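Local coordinates for single-stranded DNA-binding protein (Thermotoga maritima, PDB 1Z9F), which probably binds single-stranded DNA as a homotetramer, at residues T41-A46 and V87-E92. Numbering follows the deposited sequence.
Sequences TTFTIA and VLVEGE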
loop_
_atom_site.group_PDB
_atom_site.type_symbol
_atom_site.label_atom_id
_atom_site.label_comp_id
_atom_site.label_asym_id
_atom_site.label_seq_id
_atom_site.Cartn_x
_atom_site.Cartn_y
_atom_site.Cartn_z
ATOM N N THR A 41 9.719 -3.782 15.667
ATOM C CA THR A 41 9.379 -5.145 15.359
ATOM C C THR A 41 8.833 -5.147 13.928
ATOM O O THR A 41 8.043 -4.298 13.548
ATOM C CB THR A 41 8.365 -5.697 16.372
ATOM O OG1 THR A 41 8.903 -5.562 17.699
ATOM C CG2 THR A 41 8.061 -7.150 16.101
ATOM N N THR A 42 9.342 -6.068 13.126
ATOM C CA THR A 42 8.918 -6.214 11.777
ATOM C C THR A 42 8.365 -7.613 11.625
ATOM O O THR A 42 8.714 -8.522 12.384
ATOM C CB THR A 42 10.057 -5.969 10.767
ATOM O OG1 THR A 42 11.082 -6.968 10.913
ATOM C CG2 THR A 42 10.642 -4.577 10.958
ATOM N N PHE A 43 7.455 -7.741 10.663
ATOM C CA PHE A 43 6.913 -9.018 10.247
ATOM C C PHE A 43 6.214 -8.814 8.914
ATOM O O PHE A 43 5.865 -7.705 8.552
ATOM C CB PHE A 43 5.954 -9.604 11.290
ATOM C CG PHE A 43 4.825 -8.704 11.667
ATOM C CD1 PHE A 43 4.996 -7.724 12.632
ATOM C CD2 PHE A 43 3.571 -8.868 11.101
ATOM C CE1 PHE A 43 3.938 -6.898 13.015
ATOM C CE2 PHE A 43 2.495 -8.042 11.469
ATOM C CZ PHE A 43 2.685 -7.055 12.430
ATOM N N THR A 44 6.070 -9.895 8.170
ATOM C CA THR A 44 5.481 -9.850 6.861
ATOM C C THR A 44 4.242 -10.698 6.953
ATOM O O THR A 44 4.247 -11.766 7.578
ATOM C CB THR A 44 6.431 -10.369 5.740
ATOM O OG1 THR A 44 6.234 -11.774 5.529
ATOM C CG2 THR A 44 7.924 -10.079 6.074
ATOM N N ILE A 45 3.166 -10.185 6.357
ATOM C CA ILE A 45 1.895 -10.881 6.342
ATOM C C ILE A 45 1.579 -11.371 4.932
ATOM O O ILE A 45 2.051 -10.802 3.937
ATOM C CB ILE A 45 0.751 -10.008 6.914
ATOM C CG1 ILE A 45 0.679 -8.649 6.205
ATOM C CG2 ILE A 45 0.947 -9.831 8.431
ATOM C CD1 ILE A 45 -0.523 -7.829 6.595
ATOM N N ALA A 46 0.812 -12.453 4.857
ATOM C CA ALA A 46 0.345 -12.973 3.588
ATOM C C ALA A 46 -1.076 -12.501 3.459
ATOM O O ALA A 46 -1.909 -12.860 4.289
ATOM C CB ALA A 46 0.404 -14.487 3.565
ATOM N N VAL A 87 -3.931 -11.149 11.420
ATOM C CA VAL A 87 -3.982 -9.796 11.975
ATOM C C VAL A 87 -4.569 -8.751 11.012
ATOM O O VAL A 87 -4.503 -8.885 9.787
ATOM C CB VAL A 87 -2.599 -9.333 12.485
ATOM C CG1 VAL A 87 -2.160 -10.199 13.663
ATOM C CG2 VAL A 87 -1.541 -9.356 11.380
ATOM N N LEU A 88 -5.184 -7.730 11.600
ATOM C CA LEU A 88 -5.519 -6.524 10.890
ATOM C C LEU A 88 -4.333 -5.620 11.055
ATOM O O LEU A 88 -3.788 -5.508 12.148
ATOM C CB LEU A 88 -6.756 -5.848 11.484
ATOM C CG LEU A 88 -7.151 -4.593 10.695
ATOM C CD1 LEU A 88 -8.624 -4.587 10.497
ATOM C CD2 LEU A 88 -6.662 -3.263 11.305
ATOM N N VAL A 89 -3.912 -4.987 9.973
ATOM C CA VAL A 89 -2.896 -3.966 10.051
ATOM C C VAL A 89 -3.404 -2.681 9.425
ATOM O O VAL A 89 -3.838 -2.659 8.289
ATOM C CB VAL A 89 -1.580 -4.426 9.384
ATOM C CG1 VAL A 89 -0.627 -3.258 9.189
ATOM C CG2 VAL A 89 -0.919 -5.527 10.234
ATOM N N GLU A 90 -3.321 -1.609 10.190
ATOM C CA GLU A 90 -3.617 -0.298 9.702
ATOM C C GLU A 90 -2.360 0.553 9.747
ATOM O O GLU A 90 -1.668 0.612 10.751
ATOM C CB GLU A 90 -4.675 0.342 10.572
ATOM C CG GLU A 90 -5.237 1.530 9.918
ATOM C CD GLU A 90 -6.056 2.297 10.801
ATOM O OE1 GLU A 90 -6.742 1.676 11.624
ATOM O OE2 GLU A 90 -6.050 3.532 10.683
ATOM N N GLY A 91 -2.050 1.227 8.658
ATOM C CA GLY A 91 -0.962 2.157 8.715
ATOM C C GLY A 91 -0.729 2.883 7.427
ATOM O O GLY A 91 -1.673 3.211 6.716
ATOM N N GLU A 92 0.551 3.153 7.142
ATOM C CA GLU A 92 0.906 3.878 5.943
ATOM C C GLU A 92 1.751 3.056 5.043
ATOM O O GLU A 92 2.527 2.226 5.485
ATOM C CB GLU A 92 1.597 5.167 6.291
ATOM C CG GLU A 92 0.651 6.212 6.731
ATOM C CD GLU A 92 1.361 7.484 7.109
ATOM O OE1 GLU A 92 2.614 7.461 7.052
ATOM O OE2 GLU A 92 0.679 8.485 7.485
#
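F43 and I45 push inward from strand 39-48 to meet V87 and V89 of strand 86-96 in the core of an OB fold, the five-stranded barrel of the SSB family. The two strands are not neighbours in the sheet. Their segment axes pass 9.5 Å apart with 113° between their N-to-C directions, and no hydrogen bond joins them, leaving apolar side chains to span the interior.

The fit is one of paired bumps. CG2 of V87 and CG2 of V89 lie 4.0 Å apart and form a two-methyl ridge facing F43 and I45. The corner of the phenyl ring at F43 CE2 lodges against both, 4.2 Å from V87 CG2 and 4.4 Å from V89 CG2, with the ring turned obliquely to these methyls. I45 lies along one side of the same ridge and uses its two branches separately. Its CG1 sits between the backbone N and the carbonyl carbon (chi1 53°), while the extended second torsion (chi2 173°) carries CD1 out to V89 CG2 at 4.3 Å. The shorter branch, CG2, fits in the plane of the F43 ring, at its CD2–CE2 edge.

Here is a worked example of how a small barrel fills its centre: side chains from two strands that do not pair meet across the interior, and residues of the strands beside them and of helix 71-80 close round the cluster. L25, I67 and A77, the last on helix 71-80, also touch F43; V111 and A113 touch V89, and V116 touches V87. All four residues of the contact are buried. The closest fit is a notch between the phenyl edge and the isoleucine branch: the CG2 methyl of V87 fills it, reaching I45 CG2 at 3.9 Å.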